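Possible galactose mutarotase (Streptomyces platensis subsp. rosaceus, PDB 4RNL) probably interconverts the alpha and beta anomers of galactose or a related aldose, as aldose 1-epimerases do, although its own function is not established. Local coordinates at residues T213-P218 with F312-N317; D285-T290 with P301-A306. One frame throughout, in Å; residues are numbered along the deposited sequence.

How the contacts relate
Both contacts are built on connections of one seven-stranded antiparallel sheet, and strand 305-310 ties them together. Segment 301-306 runs into that strand and takes part in contact 2; segment 312-317 follows its far end and takes part in contact 1. Their centres lie 24 Å apart, with nearest atoms about 12 Å apart. Along the chain the order is 213-218, 285-290, 301-306, 312-317, which nests contact 2 inside the loop closed by contact 1. Contact 2 pairs the two ends of a connection between neighbouring strands, whereas contact 1 brings together loops that follow strands 206-208 and 305-310, three places apart in the sheet. Both thus tie connections of this sheet, at opposite ends of strand 305-310.

Contact 1 (T213-P218 with F312-N317); sequences TGIPVP and FPDSPN
The CG-CD edge of the Pro216 ring abuts Pro313 and the CB of Asp314. Its CG comes 3.5 Å from Pro313 O and 3.8 Å from Pro313 CB, while the neighbouring CD meets Asp314 CB at 3.8 Å, so two adjacent ring carbons share the work. Ile215 adds its CG2 branch, which approaches Asp314 OD2 to 3.8 Å. No direct hydrogen bond crosses the contact; its polar link is a water that donates to Pro216 O and to Asp314 OD2, each at 2.8 Å. An alanine in place of Pro216 lacks CG and CD and would probably leave a gap beside Pro313 CB and Asp314 CB. The surface this edge meets is a type II beta turn from Phe312 to Ser315, in which Asp314 holds the third position with a positive phi of 65°. Within the mutarotase beta-sandwich, this turn follows strand 305-310 and meets the loop joining strands 206-208 and 222-223. In Asp314, CG lies anti to the backbone N (chi1 -159°), and the carboxylate it carries has two sets of partners: OD2 faces the bridging water, and OD1 receives Asn317 ND2 on its syn side with an N-H...O angle of 163°. OD1 also accepts from Ala90 N, so two N-H donors grip that oxygen. Ser315 OG and, weakly, Ser315 N both donate to Phe312 O, and Asn317 N binds Asp314 O.

Contact 2 (D285-T290 with P301-A306); sequences DHLDGT and PAAGLA
Asp285 and Pro301 bring their backbones within 4.5 Å, CA to CA, and the chain around them packs without any hydrogen bond between the two segments. Pro301 fits its ring against the carbonyl oxygens of the facing segment: CD lies 3.3 Å from Leu287 O, while Pro301 CB approaches both oxygens, Leu287 O at 3.8 Å and Asp285 O at 4.1 Å. Pro301 N is also near Leu287 O, but a proline nitrogen has no hydrogen to give, so this approach is van der Waals contact. Leu287 extends the apolar part inward. With CG anti to its carbonyl carbon (chi1 -64°) and the chain extended beyond it (chi2 177°), it carries CD1 to 4.3 Å from Ala303 CB, a loose touch. The same residue places CG over one face of the His286 ring, offset toward the rim. That ring is in turn held at both nitrogens, ND1 by Tyr282 OH and NE2 by Ser76 OG, which fixes its rotation. Topologically, the contact closes the long connection between strands 278-282 and 305-310, antiparallel neighbours in one sheet of the mutarotase-like beta-sandwich; Ala306 pairs with Tyr282 within the strands, and a backbone bond of Ala302 with Ala284 lies just past their ends. Farther along segment 285-290, Asp288 forms an Asx turn: OD1 accepts from Thr290 N at 3.3 Å, from above the carboxylate plane. Thr290 OG1 donates to the same OD1 along its syn lone pair. Between them, Gly289 turns the chain at a phi of 83°, where a side chain would collide with the carbonyl oxygen of Asp288.

Contact 1 (T213-P218 with F312-N317)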
loop_
_atom_site.group_PDB
_atom_site.type_symbol
_atom_site.label_atom_id
_atom_site.label_comp_id
_atom_site.label_asym_id
_atom_site.label_seq_id
_atom_site.Cartn_x
_atom_site.Cartn_y
_atom_site.Cartn_z
ATOM N N THR A 213 -9.996 18.095 3.263
ATOM C CA THR A 213 -8.653 17.692 3.695
ATOM C C THR A 213 -8.516 16.180 3.906
ATOM O O THR A 213 -7.502 15.704 4.425
ATOM C CB THR A 213 -8.190 18.456 4.957
ATOM O OG1 THR A 213 -9.107 18.231 6.032
ATOM C CG2 THR A 213 -8.114 19.939 4.685
ATOM N N GLY A 214 -9.534 15.431 3.498
ATOM C CA GLY A 214 -9.471 13.977 3.537
ATOM C C GLY A 214 -9.925 13.344 4.845
ATOM O O GLY A 214 -9.667 12.167 5.097
ATOM N N ILE A 215 -10.610 14.109 5.686
ATOM C CA ILE A 215 -11.138 13.546 6.923
ATOM C C ILE A 215 -12.586 13.142 6.705
ATOM O O ILE A 215 -13.393 13.953 6.243
ATOM C CB ILE A 215 -11.069 14.552 8.093
ATOM C CG1 ILE A 215 -9.627 15.047 8.307
ATOM C CG2 ILE A 215 -11.650 13.938 9.353
ATOM C CD1 ILE A 215 -8.582 13.943 8.467
ATOM N N PRO A 216 -12.923 11.884 7.027
ATOM C CA PRO A 216 -14.309 11.430 6.860
ATOM C C PRO A 216 -15.297 12.324 7.599
ATOM O O PRO A 216 -15.077 12.703 8.761
ATOM C CB PRO A 216 -14.289 10.033 7.485
ATOM C CG PRO A 216 -12.848 9.563 7.283
ATOM C CD PRO A 216 -12.040 10.809 7.527
ATOM N N VAL A 217 -16.381 12.676 6.921
ATOM C CA VAL A 217 -17.434 13.456 7.545
ATOM C C VAL A 217 -18.185 12.561 8.519
ATOM O O VAL A 217 -18.125 11.332 8.404
ATOM C CB VAL A 217 -18.396 14.048 6.487
ATOM C CG1 VAL A 217 -17.617 14.930 5.517
ATOM C CG2 VAL A 217 -19.111 12.938 5.733
ATOM N N PRO A 218 -18.872 13.167 9.500
ATOM C CA PRO A 218 -19.679 12.371 10.428
ATOM C C PRO A 218 -20.682 11.516 9.669
ATOM O O PRO A 218 -21.195 11.937 8.625
ATOM C CB PRO A 218 -20.426 13.439 11.236
ATOM C CG PRO A 218 -19.511 14.615 11.222
ATOM C CD PRO A 218 -18.890 14.602 9.845
ATOM N N PHE A 312 -10.220 2.079 7.981
ATOM C CA PHE A 312 -10.731 3.357 7.473
ATOM C C PHE A 312 -9.928 4.559 7.979
ATOM O O PHE A 312 -9.401 4.532 9.097
ATOM C CB PHE A 312 -12.196 3.559 7.899
ATOM C CG PHE A 312 -13.153 2.494 7.419
ATOM C CD1 PHE A 312 -12.768 1.515 6.507
ATOM C CD2 PHE A 312 -14.462 2.491 7.884
ATOM C CE1 PHE A 312 -13.678 0.548 6.080
ATOM C CE2 PHE A 312 -15.373 1.536 7.465
ATOM C CZ PHE A 312 -14.976 0.560 6.559
ATOM N N PRO A 313 -9.839 5.631 7.163
ATOM C CA PRO A 313 -9.196 6.880 7.597
ATOM C C PRO A 313 -9.782 7.386 8.906
ATOM O O PRO A 313 -10.995 7.277 9.112
ATOM C CB PRO A 313 -9.542 7.863 6.470
ATOM C CG PRO A 313 -9.689 6.986 5.257
ATOM C CD PRO A 313 -10.301 5.703 5.762
ATOM N N ASP A 314 -8.920 7.917 9.771
ATOM C CA ASP A 314 -9.321 8.566 11.020
ATOM C C ASP A 314 -9.968 7.618 12.031
ATOM O O ASP A 314 -10.694 8.057 12.920
ATOM C CB ASP A 314 -10.239 9.772 10.761
ATOM C CG ASP A 314 -10.251 10.750 11.926
ATOM O OD1 ASP A 314 -9.200 10.871 12.597
ATOM O OD2 ASP A 314 -11.301 11.387 12.188
ATOM N N SER A 315 -9.706 6.320 11.905
ATOM C CA SER A 315 -10.294 5.354 12.849
ATOM C C SER A 315 -9.982 5.608 14.329
ATOM O O SER A 315 -10.855 5.381 15.184
ATOM C CB SER A 315 -9.938 3.910 12.460
ATOM O OG SER A 315 -10.492 3.581 11.189
ATOM N N PRO A 316 -8.767 6.097 14.655
ATOM C CA PRO A 316 -8.526 6.367 16.079
ATOM C C PRO A 316 -9.424 7.461 16.667
ATOM O O PRO A 316 -9.497 7.602 17.888
ATOM C CB PRO A 316 -7.057 6.810 16.100
ATOM C CG PRO A 316 -6.449 6.067 14.942
ATOM C CD PRO A 316 -7.512 6.173 13.876
ATOM N N ASN A 317 -10.099 8.223 15.812
ATOM C CA ASN A 317 -11.055 9.227 16.280
ATOM C C ASN A 317 -12.496 8.858 15.964
ATOM O O ASN A 317 -13.404 9.660 16.165
ATOM C CB ASN A 317 -10.733 10.586 15.649
ATOM C CG ASN A 317 -9.501 11.216 16.242
ATOM O OD1 ASN A 317 -9.367 11.295 17.468
ATOM N ND2 ASN A 317 -8.578 11.656 15.381
HETATM O O HOH W 1 -13.819 11.355 10.932
#

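Contact 2 (D285-T290 with P301-A306)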
loop_
_atom_site.group_PDB
_atom_site.type_symbol
_atom_site.label_atom_id
_atom_site.label_comp_id
_atom_site.label_asym_id
_atom_site.label_seq_id
_atom_site.Cartn_x
_atom_site.Cartn_y
_atom_site.Cartn_z
ATOM N N ASP A 285 -3.016 12.035 -8.489
ATOM C CA ASP A 285 -3.211 13.313 -9.150
ATOM C C ASP A 285 -2.154 14.359 -8.806
ATOM O O ASP A 285 -2.053 15.381 -9.478
ATOM C CB ASP A 285 -4.631 13.817 -8.906
ATOM C CG ASP A 285 -5.659 12.797 -9.327
ATOM O OD1 ASP A 285 -6.041 12.798 -10.521
ATOM O OD2 ASP A 285 -6.041 11.966 -8.471
ATOM N N HIS A 286 -1.344 14.094 -7.788
ATOM C CA HIS A 286 -0.291 15.039 -7.412
ATOM C C HIS A 286 0.883 15.008 -8.393
ATOM O O HIS A 286 1.675 15.944 -8.457
ATOM C CB HIS A 286 0.210 14.740 -6.004
ATOM C CG HIS A 286 1.065 13.515 -5.921
ATOM N ND1 HIS A 286 0.538 12.243 -5.839
ATOM C CD2 HIS A 286 2.410 13.370 -5.902
ATOM C CE1 HIS A 286 1.525 11.365 -5.780
ATOM N NE2 HIS A 286 2.672 12.024 -5.809
ATOM N N LEU A 287 0.997 13.924 -9.156
ATOM C CA LEU A 287 2.092 13.785 -10.122
ATOM C C LEU A 287 2.009 14.852 -11.221
ATOM O O LEU A 287 0.930 15.133 -11.757
ATOM C CB LEU A 287 2.106 12.367 -10.709
ATOM C CG LEU A 287 2.408 11.296 -9.648
ATOM C CD1 LEU A 287 2.344 9.888 -10.223
ATOM C CD2 LEU A 287 3.768 11.529 -9.023
ATOM N N ASP A 288 3.149 15.458 -11.552
ATOM C CA ASP A 288 3.135 16.650 -12.394
ATOM C C ASP A 288 4.147 16.635 -13.538
ATOM O O ASP A 288 4.437 17.675 -14.131
ATOM C CB ASP A 288 3.300 17.907 -11.524
ATOM C CG ASP A 288 4.680 18.008 -10.878
ATOM O OD1 ASP A 288 5.511 17.079 -11.030
ATOM O OD2 ASP A 288 4.937 19.031 -10.206
ATOM N N GLY A 289 4.678 15.460 -13.857
ATOM C CA GLY A 289 5.582 15.332 -14.985
ATOM C C GLY A 289 7.026 15.705 -14.701
ATOM O O GLY A 289 7.821 15.831 -15.631
ATOM N N THR A 290 7.379 15.862 -13.429
ATOM C CA THR A 290 8.744 16.260 -13.064
ATOM C C THR A 290 9.649 15.103 -12.629
ATOM O O THR A 290 10.875 15.225 -12.646
ATOM C CB THR A 290 8.740 17.324 -11.960
ATOM O OG1 THR A 290 8.030 16.829 -10.816
ATOM C CG2 THR A 290 8.070 18.603 -12.455
ATOM N N PRO A 301 -0.192 13.029 -14.021
ATOM C CA PRO A 301 -1.318 12.637 -13.165
ATOM C C PRO A 301 -1.947 11.341 -13.668
ATOM O O PRO A 301 -2.033 11.144 -14.887
ATOM C CB PRO A 301 -2.298 13.816 -13.302
ATOM C CG PRO A 301 -1.884 14.522 -14.577
ATOM C CD PRO A 301 -0.392 14.347 -14.645
ATOM N N ALA A 302 -2.315 10.459 -12.741
ATOM C CA ALA A 302 -2.917 9.159 -13.052
ATOM C C ALA A 302 -1.978 8.188 -13.780
ATOM O O ALA A 302 -2.434 7.266 -14.457
ATOM C CB ALA A 302 -4.234 9.332 -13.815
ATOM N N ALA A 303 -0.673 8.370 -13.610
ATOM C CA ALA A 303 0.304 7.479 -14.256
ATOM C C ALA A 303 0.149 6.062 -13.738
ATOM O O ALA A 303 0.464 5.101 -14.438
ATOM C CB ALA A 303 1.728 7.978 -14.020
ATOM N N GLY A 304 -0.346 5.938 -12.508
ATOM C CA GLY A 304 -0.618 4.646 -11.896
ATOM C C GLY A 304 -1.729 4.772 -10.868
ATOM O O GLY A 304 -2.124 5.887 -10.520
ATOM N N LEU A 305 -2.240 3.638 -10.391
ATOM C CA LEU A 305 -3.351 3.632 -9.441
ATOM C C LEU A 305 -2.910 2.906 -8.198
ATOM O O LEU A 305 -2.365 1.804 -8.287
ATOM C CB LEU A 305 -4.550 2.885 -10.027
ATOM C CG LEU A 305 -4.944 3.315 -11.435
ATOM C CD1 LEU A 305 -5.984 2.367 -12.013
ATOM C CD2 LEU A 305 -5.463 4.745 -11.401
ATOM N N ALA A 306 -3.140 3.510 -7.038
ATOM C CA ALA A 306 -2.846 2.820 -5.786
ATOM C C ALA A 306 -4.135 2.249 -5.212
ATOM O O ALA A 306 -5.128 2.964 -5.061
ATOM C CB ALA A 306 -2.181 3.764 -4.778
#